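Local coordinates for protein 5-dehydro-2-deoxygluconokinase (PDB 2QCV) that probably phosphorylates 5-dehydro-2-deoxy-D-gluconate with ATP, a step in breaking down myo-inositol to acetyl-CoA, as a kinase of the PfkB family, at residues 61-73 and 85-99. Sequence-based numbering, arbitrary orientation.
Sequences AGFIGKIADDQHG and VDTSNLVVDQEGHKT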
ATOM      1  N   ALA A  61     -21.645  -0.492 -30.954  1.00 27.18           N
ATOM      2  CA  ALA A  61     -20.619  -0.157 -29.990  1.00 27.79           C
ATOM      3  C   ALA A  61     -20.041  -1.386 -29.294  1.00 26.65           C
ATOM      4  O   ALA A  61     -20.719  -2.416 -29.091  1.00 26.21           O
ATOM      5  CB  ALA A  61     -21.168   0.849 -28.951  1.00 29.24           C
ATOM      6  N   GLY A  62     -18.759  -1.274 -28.965  1.00 26.28           N
ATOM      7  CA  GLY A  62     -18.027  -2.241 -28.163  1.00 26.16           C
ATOM      8  C   GLY A  62     -17.298  -1.546 -27.041  1.00 26.91           C
ATOM      9  O   GLY A  62     -17.352  -0.314 -26.913  1.00 26.97           O
ATOM     10  N   PHE A  63     -16.610  -2.336 -26.213  1.00 27.47           N
ATOM     11  CA  PHE A  63     -16.057  -1.824 -24.963  1.00 27.56           C
ATOM     12  C   PHE A  63     -14.847  -2.650 -24.534  1.00 26.14           C
ATOM     13  O   PHE A  63     -14.860  -3.886 -24.630  1.00 28.55           O
ATOM     14  CB  PHE A  63     -17.119  -1.840 -23.835  1.00 27.75           C
ATOM     15  CG  PHE A  63     -16.819  -0.878 -22.695  1.00 26.58           C
ATOM     16  CD1 PHE A  63     -17.132   0.435 -22.794  1.00 24.16           C
ATOM     17  CD2 PHE A  63     -16.218  -1.314 -21.537  1.00 29.65           C
ATOM     18  CE1 PHE A  63     -16.867   1.325 -21.749  1.00 27.86           C
ATOM     19  CE2 PHE A  63     -15.936  -0.439 -20.526  1.00 31.07           C
ATOM     20  CZ  PHE A  63     -16.269   0.896 -20.640  1.00 27.62           C
ATOM     21  N   ILE A  64     -13.832  -1.949 -24.052  1.00 25.74           N
ATOM     22  CA  ILE A  64     -12.656  -2.553 -23.410  1.00 26.33           C
ATOM     23  C   ILE A  64     -12.638  -2.069 -21.984  1.00 24.68           C
ATOM     24  O   ILE A  64     -12.452  -0.879 -21.712  1.00 24.89           O
ATOM     25  CB  ILE A  64     -11.328  -2.213 -24.121  1.00 26.33           C
ATOM     26  CG1 ILE A  64     -11.389  -2.673 -25.599  1.00 27.50           C
ATOM     27  CG2 ILE A  64     -10.122  -2.878 -23.388  1.00 23.92           C
ATOM     28  CD1 ILE A  64     -10.307  -2.073 -26.475  1.00 26.58           C
ATOM     29  N   GLY A  65     -12.882  -2.980 -21.044  1.00 24.06           N
ATOM     30  CA  GLY A  65     -12.827  -2.593 -19.643  1.00 26.65           C
ATOM     31  C   GLY A  65     -12.817  -3.784 -18.705  1.00 26.81           C
ATOM     32  O   GLY A  65     -13.075  -4.914 -19.124  1.00 27.67           O
ATOM     33  N   LYS A  66     -12.491  -3.506 -17.450  1.00 25.26           N
ATOM     34  CA  LYS A  66     -12.449  -4.517 -16.415  1.00 25.69           C
ATOM     35  C   LYS A  66     -13.576  -4.305 -15.432  1.00 24.84           C
ATOM     36  O   LYS A  66     -13.874  -3.166 -15.031  1.00 27.61           O
ATOM     37  CB  LYS A  66     -11.113  -4.521 -15.723  1.00 25.68           C
ATOM     38  CG  LYS A  66     -10.962  -5.546 -14.604  1.00 26.53           C
ATOM     39  CD  LYS A  66      -9.506  -5.826 -14.225  1.00 25.36           C
ATOM     40  CE  LYS A  66      -8.819  -6.795 -15.210  1.00 28.33           C
ATOM     41  NZ  LYS A  66      -7.341  -6.959 -14.882  1.00 26.15           N
ATOM     42  N   ILE A  67     -14.207  -5.423 -15.091  1.00 26.11           N
ATOM     43  CA  ILE A  67     -15.360  -5.449 -14.188  1.00 26.41           C
ATOM     44  C   ILE A  67     -15.101  -6.429 -13.018  1.00 29.10           C
ATOM     45  O   ILE A  67     -14.297  -7.351 -13.123  1.00 28.42           O
ATOM     46  CB  ILE A  67     -16.670  -5.843 -14.938  1.00 25.46           C
ATOM     47  CG1 ILE A  67     -16.549  -7.213 -15.617  1.00 25.76           C
ATOM     48  CG2 ILE A  67     -17.083  -4.748 -15.935  1.00 27.97           C
ATOM     49  CD1 ILE A  67     -17.856  -7.796 -16.250  1.00 27.66           C
ATOM     50  N   ALA A  68     -15.794  -6.216 -11.911  1.00 27.44           N
ATOM     51  CA  ALA A  68     -15.658  -7.057 -10.706  1.00 27.54           C
ATOM     52  C   ALA A  68     -16.305  -8.427 -10.925  1.00 25.69           C
ATOM     53  O   ALA A  68     -17.228  -8.591 -11.718  1.00 27.60           O
ATOM     54  CB  ALA A  68     -16.305  -6.334  -9.496  1.00 27.66           C
ATOM     55  N   ASP A  69     -15.789  -9.412 -10.228  1.00 26.17           N
ATOM     56  CA  ASP A  69     -16.343 -10.764 -10.222  1.00 27.68           C
ATOM     57  C   ASP A  69     -17.405 -10.874  -9.160  1.00 28.08           C
ATOM     58  O   ASP A  69     -17.233 -11.588  -8.156  1.00 31.26           O
ATOM     59  CB  ASP A  69     -15.217 -11.731  -9.930  1.00 27.67           C
ATOM     60  CG  ASP A  69     -15.601 -13.167 -10.140  1.00 33.14           C
ATOM     61  OD1 ASP A  69     -16.587 -13.441 -10.850  1.00 31.49           O
ATOM     62  OD2 ASP A  69     -14.908 -14.011  -9.560  1.00 38.56           O
ATOM     63  N   ASP A  70     -18.499 -10.180  -9.382  1.00 29.57           N
ATOM     64  CA  ASP A  70     -19.596 -10.119  -8.435  1.00 30.18           C
ATOM     65  C   ASP A  70     -20.870  -9.636  -9.105  1.00 31.27           C
ATOM     66  O   ASP A  70     -20.915  -9.436 -10.332  1.00 28.97           O
ATOM     67  CB  ASP A  70     -19.219  -9.264  -7.215  1.00 30.46           C
ATOM     68  CG  ASP A  70     -19.010  -7.783  -7.530  1.00 30.91           C
ATOM     69  OD1 ASP A  70     -19.584  -7.204  -8.468  1.00 26.65           O
ATOM     70  OD2 ASP A  70     -18.236  -7.158  -6.781  1.00 28.55           O
ATOM     71  N   GLN A  71     -21.920  -9.445  -8.303  1.00 30.89           N
ATOM     72  CA  GLN A  71     -23.231  -9.044  -8.847  1.00 29.85           C
ATOM     73  C   GLN A  71     -23.233  -7.690  -9.515  1.00 30.21           C
ATOM     74  O   GLN A  71     -24.018  -7.449 -10.429  1.00 29.94           O
ATOM     75  CB  GLN A  71     -24.315  -9.065  -7.778  1.00 29.88           C
ATOM     76  CG  GLN A  71     -24.508 -10.446  -7.146  1.00 27.98           C
ATOM     77  CD  GLN A  71     -23.699 -10.664  -5.902  1.00 34.45           C
ATOM     78  OE1 GLN A  71     -22.562 -10.226  -5.804  1.00 29.81           O
ATOM     79  NE2 GLN A  71     -24.283 -11.395  -4.931  1.00 31.35           N
ATOM     80  N   HIS A  72     -22.369  -6.782  -9.085  1.00 27.10           N
ATOM     81  CA  HIS A  72     -22.324  -5.506  -9.763  1.00 26.62           C
ATOM     82  C   HIS A  72     -21.660  -5.640 -11.158  1.00 27.82           C
ATOM     83  O   HIS A  72     -22.171  -5.119 -12.141  1.00 27.99           O
ATOM     84  CB  HIS A  72     -21.604  -4.470  -8.904  1.00 28.51           C
ATOM     85  CG  HIS A  72     -22.414  -3.966  -7.754  1.00 32.03           C
ATOM     86  ND1 HIS A  72     -23.787  -4.064  -7.706  1.00 35.31           N
ATOM     87  CD2 HIS A  72     -22.046  -3.292  -6.638  1.00 30.27           C
ATOM     88  CE1 HIS A  72     -24.225  -3.527  -6.580  1.00 32.14           C
ATOM     89  NE2 HIS A  72     -23.192  -3.031  -5.925  1.00 33.38           N
ATOM     90  N   GLY A  73     -20.550  -6.353 -11.235  1.00 29.50           N
ATOM     91  CA  GLY A  73     -19.916  -6.598 -12.525  1.00 28.15           C
ATOM     92  C   GLY A  73     -20.850  -7.356 -13.452  1.00 27.79           C
ATOM     93  O   GLY A  73     -20.948  -7.034 -14.602  1.00 26.50           O
ATOM     94  N   VAL A  85     -24.692  -3.337 -26.657  1.00 28.79           N
ATOM     95  CA  VAL A  85     -23.237  -3.102 -26.661  1.00 29.29           C
ATOM     96  C   VAL A  85     -22.529  -4.458 -26.684  1.00 28.61           C
ATOM     97  O   VAL A  85     -22.928  -5.360 -25.971  1.00 28.42           O
ATOM     98  CB  VAL A  85     -22.769  -2.267 -25.445  1.00 28.01           C
ATOM     99  CG1 VAL A  85     -21.257  -2.062 -25.468  1.00 27.77           C
ATOM    100  CG2 VAL A  85     -23.443  -0.912 -25.403  1.00 28.83           C
ATOM    101  N   ASP A  86     -21.472  -4.612 -27.487  1.00 29.58           N
ATOM    102  CA  ASP A  86     -20.653  -5.829 -27.447  0.50 30.70           C
ATOM    103  C   ASP A  86     -19.843  -5.876 -26.148  1.00 31.69           C
ATOM    104  O   ASP A  86     -19.103  -4.939 -25.847  1.00 28.87           O
ATOM    105  CB  ASP A  86     -19.713  -5.873 -28.645  0.50 32.09           C
ATOM    106  CG  ASP A  86     -18.923  -7.161 -28.724  0.50 31.48           C
ATOM    107  OD1 ASP A  86     -17.938  -7.322 -27.971  0.50 35.70           O
ATOM    108  OD2 ASP A  86     -19.275  -8.009 -29.563  0.50 35.13           O
ATOM    109  N   THR A  87     -19.973  -6.985 -25.401  1.00 29.60           N
ATOM    110  CA  THR A  87     -19.296  -7.153 -24.109  1.00 28.47           C
ATOM    111  C   THR A  87     -18.200  -8.227 -24.148  1.00 27.62           C
ATOM    112  O   THR A  87     -17.681  -8.635 -23.091  1.00 26.22           O
ATOM    113  CB  THR A  87     -20.320  -7.480 -22.989  1.00 28.99           C
ATOM    114  OG1 THR A  87     -21.002  -8.733 -23.254  1.00 29.13           O
ATOM    115  CG2 THR A  87     -21.312  -6.312 -22.849  1.00 25.89           C
ATOM    116  N   SER A  88     -17.822  -8.643 -25.351  1.00 28.12           N
ATOM    117  CA  SER A  88     -16.784  -9.662 -25.562  1.00 28.91           C
ATOM    118  C   SER A  88     -15.411  -9.336 -24.966  1.00 29.08           C
ATOM    119  O   SER A  88     -14.650 -10.251 -24.636  1.00 28.76           O
ATOM    120  CB  SER A  88     -16.616  -9.984 -27.059  1.00 29.96           C
ATOM    121  OG  SER A  88     -16.002  -8.929 -27.750  1.00 30.37           O
ATOM    122  N   ASN A  89     -15.108  -8.060 -24.791  1.00 25.89           N
ATOM    123  CA  ASN A  89     -13.797  -7.630 -24.288  1.00 28.50           C
ATOM    124  C   ASN A  89     -13.887  -6.962 -22.914  1.00 30.31           C
ATOM    125  O   ASN A  89     -13.004  -6.203 -22.473  1.00 31.53           O
ATOM    126  CB  ASN A  89     -13.128  -6.727 -25.340  1.00 29.74           C
ATOM    127  CG  ASN A  89     -12.442  -7.535 -26.449  1.00 30.80           C
ATOM    128  OD1 ASN A  89     -11.231  -7.463 -26.580  1.00 30.27           O
ATOM    129  ND2 ASN A  89     -13.220  -8.310 -27.245  1.00 25.87           N
ATOM    130  N   LEU A  90     -14.973  -7.260 -22.201  1.00 29.96           N
ATOM    131  CA  LEU A  90     -15.031  -6.967 -20.799  1.00 28.85           C
ATOM    132  C   LEU A  90     -14.269  -8.080 -20.116  1.00 32.39           C
ATOM    133  O   LEU A  90     -14.490  -9.257 -20.393  1.00 37.05           O
ATOM    134  CB  LEU A  90     -16.444  -6.946 -20.289  1.00 31.09           C
ATOM    135  CG  LEU A  90     -17.340  -5.822 -20.687  1.00 35.39           C
ATOM    136  CD1 LEU A  90     -18.642  -5.929 -19.836  1.00 33.40           C
ATOM    137  CD2 LEU A  90     -16.660  -4.501 -20.474  1.00 38.37           C
ATOM    138  N   VAL A  91     -13.336  -7.728 -19.262  1.00 29.10           N
ATOM    139  CA  VAL A  91     -12.543  -8.729 -18.575  1.00 29.19           C
ATOM    140  C   VAL A  91     -12.935  -8.750 -17.108  1.00 29.64           C
ATOM    141  O   VAL A  91     -13.093  -7.705 -16.477  1.00 26.55           O
ATOM    142  CB  VAL A  91     -11.015  -8.498 -18.777  1.00 30.78           C
ATOM    143  CG1 VAL A  91     -10.617  -7.073 -18.467  1.00 35.20           C
ATOM    144  CG2 VAL A  91     -10.180  -9.479 -17.929  1.00 33.26           C
ATOM    145  N   VAL A  92     -13.062  -9.947 -16.550  1.00 28.63           N
ATOM    146  CA  VAL A  92     -13.436 -10.064 -15.134  1.00 29.25           C
ATOM    147  C   VAL A  92     -12.194 -10.092 -14.248  1.00 30.59           C
ATOM    148  O   VAL A  92     -11.271 -10.891 -14.423  1.00 32.79           O
ATOM    149  CB  VAL A  92     -14.317 -11.272 -14.873  1.00 30.89           C
ATOM    150  CG1 VAL A  92     -14.694 -11.371 -13.387  1.00 25.64           C
ATOM    151  CG2 VAL A  92     -15.529 -11.199 -15.730  1.00 31.68           C
ATOM    152  N   ASP A  93     -12.156  -9.170 -13.307  1.00 29.11           N
ATOM    153  CA  ASP A  93     -11.062  -9.046 -12.357  1.00 28.91           C
ATOM    154  C   ASP A  93     -11.019 -10.292 -11.487  1.00 31.64           C
ATOM    155  O   ASP A  93     -12.048 -10.747 -11.010  1.00 31.14           O
ATOM    156  CB  ASP A  93     -11.287  -7.824 -11.482  1.00 27.49           C
ATOM    157  CG  ASP A  93     -10.201  -7.621 -10.440  1.00 33.78           C
ATOM    158  OD1 ASP A  93     -10.295  -8.180  -9.325  1.00 33.72           O
ATOM    159  OD2 ASP A  93      -9.249  -6.861 -10.718  1.00 32.37           O
ATOM    160  N   GLN A  94      -9.828 -10.841 -11.308  1.00 34.55           N
ATOM    161  CA  GLN A  94      -9.660 -12.072 -10.527  1.00 38.60           C
ATOM    162  C   GLN A  94      -8.875 -11.832  -9.236  1.00 37.72           C
ATOM    163  O   GLN A  94      -8.371 -12.802  -8.658  1.00 40.45           O
ATOM    164  CB  GLN A  94      -8.947 -13.163 -11.359  1.00 40.41           C
ATOM    165  CG  GLN A  94      -9.631 -13.563 -12.681  1.00 51.15           C
ATOM    166  CD  GLN A  94     -11.010 -14.196 -12.493  1.00 59.05           C
ATOM    167  OE1 GLN A  94     -11.273 -14.882 -11.507  1.00 69.86           O
ATOM    168  NE2 GLN A  94     -11.894 -13.964 -13.451  1.00 67.78           N
ATOM    169  N   GLU A  95      -8.789 -10.579  -8.780  1.00 34.34           N
ATOM    170  CA  GLU A  95      -7.995 -10.201  -7.632  1.00 36.56           C
ATOM    171  C   GLU A  95      -8.856  -9.562  -6.520  1.00 35.59           C
ATOM    172  O   GLU A  95      -8.318  -8.945  -5.605  1.00 38.39           O
ATOM    173  CB  GLU A  95      -6.853  -9.227  -7.989  1.00 35.42           C
ATOM    174  CG  GLU A  95      -5.863  -9.564  -9.118  1.00 42.26           C
ATOM    175  CD  GLU A  95      -4.902  -8.342  -9.435  1.00 47.68           C
ATOM    176  OE1 GLU A  95      -4.030  -8.053  -8.585  1.00 62.62           O
ATOM    177  OE2 GLU A  95      -5.024  -7.646 -10.512  1.00 55.82           O
ATOM    178  N   GLY A  96     -10.177  -9.712  -6.589  1.00 32.95           N
ATOM    179  CA  GLY A  96     -11.048  -9.238  -5.513  1.00 35.82           C
ATOM    180  C   GLY A  96     -11.367  -7.754  -5.555  1.00 33.31           C
ATOM    181  O   GLY A  96     -11.926  -7.210  -4.629  1.00 31.46           O
ATOM    182  N   HIS A  97     -11.022  -7.073  -6.633  1.00 30.66           N
ATOM    183  CA  HIS A  97     -11.331  -5.641  -6.729  1.00 29.16           C
ATOM    184  C   HIS A  97     -12.814  -5.368  -6.957  1.00 28.59           C
ATOM    185  O   HIS A  97     -13.480  -6.084  -7.681  1.00 30.13           O
ATOM    186  CB  HIS A  97     -10.509  -4.973  -7.825  1.00 31.08           C
ATOM    187  CG  HIS A  97      -9.033  -5.082  -7.604  1.00 31.21           C
ATOM    188  ND1 HIS A  97      -8.197  -5.713  -8.498  1.00 31.15           N
ATOM    189  CD2 HIS A  97      -8.251  -4.669  -6.574  1.00 33.91           C
ATOM    190  CE1 HIS A  97      -6.958  -5.656  -8.043  1.00 33.24           C
ATOM    191  NE2 HIS A  97      -6.965  -5.040  -6.874  1.00 34.94           N
ATOM    192  N   LYS A  98     -13.311  -4.325  -6.307  1.00 30.12           N
ATOM    193  CA  LYS A  98     -14.714  -3.917  -6.352  1.00 30.01           C
ATOM    194  C   LYS A  98     -14.985  -2.941  -7.481  1.00 29.47           C
ATOM    195  O   LYS A  98     -14.087  -2.236  -7.943  1.00 28.48           O
ATOM    196  CB  LYS A  98     -15.086  -3.222  -5.031  1.00 30.75           C
ATOM    197  CG  LYS A  98     -14.824  -4.029  -3.802  1.00 36.96           C
ATOM    198  CD  LYS A  98     -15.748  -5.194  -3.677  1.00 35.05           C
ATOM    199  CE  LYS A  98     -15.337  -6.037  -2.460  1.00 42.57           C
ATOM    200  NZ  LYS A  98     -16.267  -7.119  -2.263  1.00 36.93           N
ATOM    201  N   THR A  99     -16.249  -2.882  -7.890  1.00 29.66           N
ATOM    202  CA  THR A  99     -16.728  -1.915  -8.855  1.00 28.71           C
ATOM    203  C   THR A  99     -16.772  -0.524  -8.264  1.00 29.65           C
ATOM    204  O   THR A  99     -17.201  -0.340  -7.123  1.00 28.74           O
ATOM    205  CB  THR A  99     -18.168  -2.299  -9.325  1.00 30.66           C
ATOM    206  OG1 THR A  99     -18.229  -3.703  -9.654  1.00 28.75           O
ATOM    207  CG2 THR A  99     -18.641  -1.429 -10.527  1.00 31.06           C
TER
HETATM  208  O   HOH W   1     -16.645  -5.658 -24.812  1.00 26.34           O
HETATM  209  O   HOH W   2      -7.128  -7.694 -12.105  1.00 31.65           O
HETATM  210  O   HOH W   3     -17.594  -4.027 -12.167  1.00 26.14           O
HETATM  211  O   HOH W   4     -13.545  -8.583  -8.530  1.00 27.79           O
HETATM  212  O   HOH W   5     -18.407  -4.559  -7.083  1.00 27.68           O
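Val91 is gripped by both neighbours of Lys66: its N donates to Gly65 O (2.8 Å), and its O accepts from Ile67 N (2.9 Å). Asp93 N then meets Ile67 O in a straight bond (180°). On one face, Leu90 CD2 presses obliquely on Phe63 CD2 at 3.4 Å, while Ile67 CD1 lies between Leu90 and Val92. On the other, Lys66, extended to CD and then bent at chi3 (-80°), lays its CE against Val91 CG1 before NZ reaches Tyr125 O and Glu130. The pairing is that of a right-handed beta-alpha-beta crossover: helix 71-82 links strand 61-67 to the parallel strand 90-92, which edges the central sheet of this ribokinase-like fold. Past Asp93 N, the polar links between the two segments run through water. One bridges Lys66 NZ, Asp93 OD2 and Glu95 OE2; another joins Ala68 N to Thr99 OG1. Asp93 fixes the turn on this water-linked side, its OD1 taking Glu95 N and His97 N from opposite faces of the carboxylate and its OD2 taking His97 ND1 (2.7 Å). With an alanine here, both amides would probably lose their common OD1 and the imidazole its OD2 partner, leaving the turn freer to move. At the exposed rim, Asp69 rests its CB on Val92 CG1 at 3.5 Å.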